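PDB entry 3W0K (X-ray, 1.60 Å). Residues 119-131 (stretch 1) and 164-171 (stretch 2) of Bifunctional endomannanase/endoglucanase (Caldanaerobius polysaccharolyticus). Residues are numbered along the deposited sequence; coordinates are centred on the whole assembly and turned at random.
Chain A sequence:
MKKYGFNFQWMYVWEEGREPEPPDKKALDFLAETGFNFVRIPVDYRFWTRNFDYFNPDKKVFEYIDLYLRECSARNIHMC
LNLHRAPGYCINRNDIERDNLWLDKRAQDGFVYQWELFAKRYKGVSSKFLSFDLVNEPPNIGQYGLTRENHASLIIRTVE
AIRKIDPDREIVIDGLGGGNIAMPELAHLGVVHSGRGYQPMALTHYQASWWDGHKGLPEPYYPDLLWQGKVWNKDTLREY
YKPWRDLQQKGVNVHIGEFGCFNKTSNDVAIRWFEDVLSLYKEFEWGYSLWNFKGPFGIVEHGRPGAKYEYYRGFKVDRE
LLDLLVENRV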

ATOM      1  N   ALA A 119       4.770  18.200  -3.511  1.00  9.84           N
ATOM      2  CA  ALA A 119       4.686  18.532  -4.931  1.00  9.07           C
ATOM      3  C   ALA A 119       5.741  19.582  -5.272  1.00 10.14           C
ATOM      4  O   ALA A 119       6.439  19.468  -6.283  1.00 11.03           O
ATOM      5  N   LYS A 120       5.876  20.588  -4.413  1.00 10.60           N
ATOM      6  CA  LYS A 120       6.863  21.641  -4.630  1.00 11.64           C
ATOM      7  C   LYS A 120       8.288  21.133  -4.456  1.00 11.22           C
ATOM      8  O   LYS A 120       9.161  21.412  -5.280  1.00 12.55           O
ATOM      9  N   ARG A 121       8.511  20.358  -3.400  1.00 11.01           N
ATOM     10  CA  ARG A 121       9.838  19.835  -3.106  1.00 10.30           C
ATOM     11  C   ARG A 121      10.397  18.962  -4.222  1.00 11.07           C
ATOM     12  O   ARG A 121      11.576  19.060  -4.567  1.00 11.99           O
ATOM     13  N   TYR A 122       9.540  18.136  -4.812  1.00 10.52           N
ATOM     14  CA  TYR A 122       9.984  17.224  -5.854  1.00  9.45           C
ATOM     15  C   TYR A 122       9.599  17.598  -7.279  1.00  9.38           C
ATOM     16  O   TYR A 122       9.713  16.774  -8.188  1.00 10.74           O
ATOM     17  N   LYS A 123       9.185  18.845  -7.492  1.00  9.87           N
ATOM     18  CA  LYS A 123       8.821  19.280  -8.840  1.00 10.63           C
ATOM     19  C   LYS A 123      10.030  19.097  -9.751  1.00 10.01           C
ATOM     20  O   LYS A 123      11.131  19.542  -9.425  1.00 11.31           O
ATOM     21  N   GLY A 124       9.825  18.421 -10.874  1.00 10.85           N
ATOM     22  CA  GLY A 124      10.926  18.186 -11.795  1.00 11.31           C
ATOM     23  C   GLY A 124      11.342  16.729 -11.810  1.00 11.95           C
ATOM     24  O   GLY A 124      11.902  16.257 -12.798  1.00 12.08           O
ATOM     25  N   VAL A 125      11.103  16.023 -10.705  1.00 11.35           N
ATOM     26  CA  VAL A 125      11.439  14.604 -10.642  1.00 11.15           C
ATOM     27  C   VAL A 125      10.405  13.848 -11.472  1.00 10.98           C
ATOM     28  O   VAL A 125       9.197  13.974 -11.252  1.00 11.32           O
ATOM     29  N   SER A 126      10.890  13.095 -12.450  1.00 11.15           N
ATOM     30  CA  SER A 126      10.029  12.333 -13.347  1.00 11.70           C
ATOM     31  C   SER A 126       9.140  11.329 -12.627  1.00 11.85           C
ATOM     32  O   SER A 126       9.543  10.737 -11.625  1.00 11.32           O
ATOM     33  N   SER A 127       7.934  11.135 -13.154  1.00 11.96           N
ATOM     34  CA  SER A 127       7.001  10.174 -12.580  1.00 12.27           C
ATOM     35  C   SER A 127       7.504   8.753 -12.791  1.00 11.92           C
ATOM     36  O   SER A 127       6.975   7.805 -12.217  1.00 12.38           O
ATOM     37  N   LYS A 128       8.525   8.608 -13.627  1.00 12.88           N
ATOM     38  CA  LYS A 128       9.127   7.305 -13.859  1.00 11.48           C
ATOM     39  C   LYS A 128       9.745   6.866 -12.527  1.00 11.09           C
ATOM     40  O   LYS A 128       9.735   5.684 -12.183  1.00 10.66           O
ATOM     41  N   PHE A 129      10.192   7.849 -11.745  1.00 10.77           N
ATOM     42  CA  PHE A 129      10.839   7.593 -10.463  1.00 10.10           C
ATOM     43  C   PHE A 129      10.046   7.941  -9.202  1.00  9.35           C
ATOM     44  O   PHE A 129      10.390   7.472  -8.117  1.00  9.91           O
ATOM     45  N   LEU A 130       8.995   8.746  -9.329  1.00  8.85           N
ATOM     46  CA  LEU A 130       8.235   9.147  -8.148  1.00  9.15           C
ATOM     47  C   LEU A 130       6.745   9.368  -8.369  1.00  9.68           C
ATOM     48  O   LEU A 130       6.340  10.050  -9.310  1.00  8.92           O
ATOM     49  N   SER A 131       5.937   8.786  -7.484  1.00  9.68           N
ATOM     50  CA  SER A 131       4.487   8.954  -7.525  1.00  8.87           C
ATOM     51  C   SER A 131       3.988   9.244  -6.109  1.00  8.04           C
ATOM     52  O   SER A 131       4.671   8.930  -5.128  1.00  8.92           O
ATOM     53  N   LYS A 164      -1.486  21.768  -9.920  1.00 13.22           N
ATOM     54  CA  LYS A 164      -1.277  23.196 -10.143  1.00 15.05           C
ATOM     55  C   LYS A 164       0.214  23.501  -9.983  1.00 14.96           C
ATOM     56  O   LYS A 164       0.768  24.351 -10.684  1.00 15.57           O
ATOM     57  N   ILE A 165       0.858  22.778  -9.069  1.00 13.58           N
ATOM     58  CA  ILE A 165       2.284  22.940  -8.797  1.00 13.18           C
ATOM     59  C   ILE A 165       3.122  22.106  -9.768  1.00 13.86           C
ATOM     60  O   ILE A 165       4.070  22.612 -10.377  1.00 13.73           O
ATOM     61  N   ASP A 166       2.763  20.835  -9.913  1.00 13.40           N
ATOM     62  CA  ASP A 166       3.472  19.929 -10.812  1.00 12.99           C
ATOM     63  C   ASP A 166       2.478  19.068 -11.590  1.00 12.68           C
ATOM     64  O   ASP A 166       2.068  18.000 -11.131  1.00 13.42           O
ATOM     65  N   PRO A 167       2.122  19.501 -12.812  1.00 13.73           N
ATOM     66  CA  PRO A 167       1.178  18.791 -13.680  1.00 13.88           C
ATOM     67  C   PRO A 167       1.655  17.409 -14.119  1.00 13.65           C
ATOM     68  O   PRO A 167       0.856  16.585 -14.562  1.00 16.05           O
ATOM     69  N   ASP A 168       2.958  17.166 -13.996  1.00 13.35           N
ATOM     70  CA  ASP A 168       3.554  15.899 -14.411  1.00 13.57           C
ATOM     71  C   ASP A 168       3.658  14.833 -13.323  1.00 13.33           C
ATOM     72  O   ASP A 168       4.115  13.723 -13.595  1.00 16.33           O
ATOM     73  N   ARG A 169       3.241  15.162 -12.103  1.00 12.71           N
ATOM     74  CA  ARG A 169       3.317  14.215 -10.990  1.00 10.26           C
ATOM     75  C   ARG A 169       2.247  13.128 -11.012  1.00 10.61           C
ATOM     76  O   ARG A 169       1.047  13.421 -10.944  1.00 11.26           O
ATOM     77  N   GLU A 170       2.693  11.874 -11.079  1.00 10.17           N
ATOM     78  CA  GLU A 170       1.786  10.733 -11.082  1.00  9.59           C
ATOM     79  C   GLU A 170       1.184  10.595  -9.691  1.00  9.90           C
ATOM     80  O   GLU A 170       1.889  10.662  -8.681  1.00 10.75           O
ATOM     81  N   ILE A 171      -0.130  10.419  -9.655  1.00  9.77           N
ATOM     82  CA  ILE A 171      -0.872  10.300  -8.410  1.00 10.17           C
ATOM     83  C   ILE A 171      -1.586   8.959  -8.333  1.00 10.29           C
ATOM     84  O   ILE A 171      -2.073   8.441  -9.338  1.00 10.57           O
TER

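The contact buries 656 Å² summed over both stretches, and Arg169 gives up the most of any residue, 118 Å². Its CA-to-CB bond points sideways, but the rotamer (chi1 t, chi2 p, chi3 p) brings the guanidinium in among backbone carbonyls of residues 122-130. Both terminal nitrogens converge on one acceptor: NH1 and NH2 of Arg169 each lie 2.9 Å from Val125 O, with N-H...O angles of 139° and 142°, a forked pair of hydrogen bonds. Arg169 NH1 adds a weak bond to Leu130 O (3.0 Å, 120°), and Arg169 NH2 also comes within 2.9 Å of Tyr122 O. The carbonyls of Tyr122 and Val125 sit at the guanidinium edge, near its plane, whereas Leu130 (chi1 t, chi2 p) covers one face, its CD2 3.8 Å from Arg169 NH2. Within stretch 2, Asp166 OD2 lies 3.4 Å from Arg169 NH2, a salt bridge by charge alone, because the oxygen is well out of the guanidinium plane.

A second polar centre is Ser127, whose CB points toward stretch 2. With chi1 at m, its hydroxyl is both donor and acceptor: Ser127 OG donates to Asp168 O at a short 2.5 Å, and Glu170 N donates to Ser127 OG at 2.8 Å (134°). One side chain thus engages two backbone groups on successive peptide units.

Apolar packing is concentrated on Ile165 (chi1 m, chi2 t), whose CA-to-CB bond points toward stretch 1. Its CG2 lies 4.0 Å from Ala119 CB and 3.6 Å from Lys120 CG.

Side chains of Ser131 (chi1 p) and Glu170 (chi1 t, chi2 t) lie on the same face of the sheet, with Ser131 CB 3.7 Å from Glu170 OE1. Beside them, Ser131 CA approaches Glu170 O at 3.3 Å in a CA-H...O contact (126° at H).

Waters complete the polar network. Asp166 (chi1 t) points toward stretch 1, and its OD2 accepts from two of them, each at 2.8 Å: water 1 also donates to Ala119 O (2.9 Å) and accepts from Arg169 NH2 (2.9 Å), while water 3 donates to Val125 O (2.9 Å) and accepts from Gly124 N (3.0 Å). Lys123, extended with all four chi angles t, brings CE to 3.4 Å from Ile165 O, and water 2 joins Lys123 NZ (2.7 Å) to the same Ile165 O (3.1 Å). Water 4 donates to Ser127 O (2.7 Å) and Glu170 OE2 (2.9 Å), and water 6 links Ser131 OG (2.8 Å) with Glu170 OE1 (3.1 Å).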

ATOM      1  CB  ALA A 119       3.294  19.043  -5.280  1.00  9.51           C
ATOM      2  CB  LYS A 120       6.634  22.811  -3.673  1.00 14.01           C
ATOM      3  CG  LYS A 120       5.438  23.675  -4.016  1.00 18.16           C
ATOM      4  CD  LYS A 120       5.415  24.936  -3.164  1.00 21.17           C
ATOM      5  CE  LYS A 120       5.053  24.640  -1.720  1.00 25.54           C
ATOM      6  NZ  LYS A 120       3.626  24.235  -1.597  1.00 26.97           N
ATOM      7  CB  ARG A 121       9.822  19.042  -1.796  1.00 10.70           C
ATOM      8  CG  ARG A 121      11.209  18.743  -1.250  1.00 11.12           C
ATOM      9  CD  ARG A 121      11.134  17.991   0.062  1.00 11.60           C
ATOM     10  NE  ARG A 121      12.461  17.779   0.635  1.00 12.34           N
ATOM     11  CZ  ARG A 121      13.049  18.611   1.490  1.00 12.79           C
ATOM     12  NH1 ARG A 121      12.429  19.720   1.877  1.00 14.71           N
ATOM     13  NH2 ARG A 121      14.250  18.325   1.974  1.00 13.75           N
ATOM     14  CB  TYR A 122       9.532  15.801  -5.513  1.00 11.10           C
ATOM     15  CG  TYR A 122      10.019  15.351  -4.153  1.00 10.39           C
ATOM     16  CD1 TYR A 122      11.386  15.283  -3.872  1.00 10.09           C
ATOM     17  CD2 TYR A 122       9.119  15.049  -3.128  1.00 10.27           C
ATOM     18  CE1 TYR A 122      11.843  14.932  -2.608  1.00 11.46           C
ATOM     19  CE2 TYR A 122       9.566  14.698  -1.860  1.00 10.62           C
ATOM     20  CZ  TYR A 122      10.929  14.643  -1.606  1.00 11.12           C
ATOM     21  OH  TYR A 122      11.382  14.320  -0.348  1.00 12.02           O
ATOM     22  CB  LYS A 123       8.384  20.745  -8.856  1.00 11.78           C
ATOM     23  CG  LYS A 123       7.943  21.206 -10.241  1.00 12.74           C
ATOM     24  CD  LYS A 123       7.512  22.651 -10.248  1.00 14.77           C
ATOM     25  CE  LYS A 123       7.134  23.080 -11.656  1.00 14.69           C
ATOM     26  NZ  LYS A 123       6.705  24.503 -11.699  1.00 20.09           N
ATOM     27  CB  VAL A 125      11.455  14.070  -9.192  1.00 11.76           C
ATOM     28  CG1 VAL A 125      11.726  12.570  -9.185  1.00 11.72           C
ATOM     29  CG2 VAL A 125      12.529  14.789  -8.382  1.00 12.66           C
ATOM     30  CB  SER A 126      10.876  11.590 -14.382  1.00 15.23           C
ATOM     31  OG  SER A 126      10.066  10.766 -15.199  1.00 18.56           O
ATOM     32  CB  SER A 127       5.605  10.353 -13.166  1.00 14.34           C
ATOM     33  OG  SER A 127       5.031  11.541 -12.659  1.00 15.42           O
ATOM     34  CB  LYS A 128      10.216   7.419 -14.932  1.00 13.96           C
ATOM     35  CG  LYS A 128      10.983   6.141 -15.203  1.00 17.66           C
ATOM     36  CD  LYS A 128      11.908   6.323 -16.394  1.00 20.58           C
ATOM     37  CE  LYS A 128      12.747   5.084 -16.641  1.00 22.39           C
ATOM     38  NZ  LYS A 128      13.535   5.214 -17.899  1.00 25.74           N
ATOM     39  CB  PHE A 129      12.185   8.324 -10.416  1.00 11.36           C
ATOM     40  CG  PHE A 129      13.199   7.781 -11.378  1.00 12.96           C
ATOM     41  CD1 PHE A 129      13.949   6.661 -11.048  1.00 12.96           C
ATOM     42  CD2 PHE A 129      13.399   8.383 -12.618  1.00 13.44           C
ATOM     43  CE1 PHE A 129      14.887   6.140 -11.937  1.00 13.28           C
ATOM     44  CE2 PHE A 129      14.336   7.870 -13.516  1.00 13.92           C
ATOM     45  CZ  PHE A 129      15.080   6.746 -13.173  1.00 13.36           C
ATOM     46  CB  LEU A 130       8.851  10.425  -7.557  1.00 10.18           C
ATOM     47  CG  LEU A 130       8.171  11.097  -6.360  1.00  9.64           C
ATOM     48  CD1 LEU A 130       8.270  10.221  -5.119  1.00 11.66           C
ATOM     49  CD2 LEU A 130       8.837  12.440  -6.111  1.00 11.12           C
ATOM     50  CB  SER A 131       3.787   7.718  -8.108  1.00  9.68           C
ATOM     51  OG  SER A 131       4.021   6.556  -7.335  1.00 10.55           O
ATOM     52  CB  LYS A 164      -2.099  24.024  -9.152  1.00 16.63           C
ATOM     53  CG  LYS A 164      -1.959  25.525  -9.340  1.00 22.16           C
ATOM     54  CD  LYS A 164      -2.905  26.292  -8.434  1.00 26.07           C
ATOM     55  CE  LYS A 164      -2.711  27.794  -8.588  1.00 28.28           C
ATOM     56  NZ  LYS A 164      -1.336  28.219  -8.194  1.00 30.58           N
ATOM     57  CB  ILE A 165       2.613  22.539  -7.339  1.00 13.55           C
ATOM     58  CG1 ILE A 165       1.930  23.508  -6.372  1.00 13.43           C
ATOM     59  CG2 ILE A 165       4.127  22.508  -7.117  1.00 12.66           C
ATOM     60  CD1 ILE A 165       1.890  23.024  -4.938  1.00 13.62           C
ATOM     61  CB  ASP A 166       4.446  19.044 -10.022  1.00 13.30           C
ATOM     62  CG  ASP A 166       5.299  18.155 -10.923  1.00 14.41           C
ATOM     63  OD1 ASP A 166       5.159  18.220 -12.163  1.00 13.29           O
ATOM     64  OD2 ASP A 166       6.117  17.383 -10.385  1.00 13.96           O
ATOM     65  CB  PRO A 167       1.068  19.716 -14.898  1.00 15.96           C
ATOM     66  CG  PRO A 167       1.473  21.053 -14.384  1.00 20.06           C
ATOM     67  CD  PRO A 167       2.598  20.737 -13.455  1.00 15.19           C
ATOM     68  CB  ASP A 168       4.945  16.143 -15.003  1.00 15.17           C
ATOM     69  CG  ASP A 168       4.920  17.087 -16.197  1.00 19.29           C
ATOM     70  OD1 ASP A 168       4.023  16.947 -17.054  1.00 19.60           O
ATOM     71  OD2 ASP A 168       5.803  17.966 -16.278  1.00 20.19           O
ATOM     72  CB  ARG A 169       3.253  14.958  -9.653  1.00 10.60           C
ATOM     73  CG  ARG A 169       3.241  14.037  -8.425  1.00  8.29           C
ATOM     74  CD  ARG A 169       4.526  13.219  -8.294  1.00  9.80           C
ATOM     75  NE  ARG A 169       5.706  14.079  -8.232  1.00  9.91           N
ATOM     76  CZ  ARG A 169       6.787  13.927  -8.990  1.00  9.88           C
ATOM     77  NH1 ARG A 169       6.857  12.932  -9.869  1.00 10.09           N
ATOM     78  NH2 ARG A 169       7.771  14.817  -8.919  1.00 10.12           N
ATOM     79  CB  GLU A 170       2.528   9.454 -11.474  1.00 11.69           C
ATOM     80  CG  GLU A 170       1.651   8.208 -11.530  1.00 15.55           C
ATOM     81  CD  GLU A 170       2.408   6.999 -12.044  1.00 19.10           C
ATOM     82  OE1 GLU A 170       2.627   6.054 -11.262  1.00 22.45           O
ATOM     83  OE2 GLU A 170       2.798   7.004 -13.231  1.00 24.29           O
ATOM     84  CB  ILE A 171      -1.884  11.466  -8.278  1.00 10.29           C
ATOM     85  CG1 ILE A 171      -1.124  12.793  -8.171  1.00 10.06           C
ATOM     86  CG2 ILE A 171      -2.780  11.275  -7.059  1.00 11.25           C
ATOM     87  CD1 ILE A 171      -1.988  14.023  -8.365  1.00 12.73           C
TER
HETATM   88  O   HOH W   1       6.241  16.974  -7.653  1.00 11.12           O
HETATM   89  O   HOH W   2       5.324  25.323  -9.548  1.00 27.48           O
HETATM   90  O   HOH W   3       7.993  16.429 -12.179  1.00 15.88           O
HETATM   91  O   HOH W   4       5.457   5.851 -13.320  1.00 17.52           O
HETATM   92  O   HOH W   5       6.734  12.807 -15.154  1.00 22.12           O
HETATM   93  O   HOH W   6       2.991   4.333  -8.754  1.00 15.93           O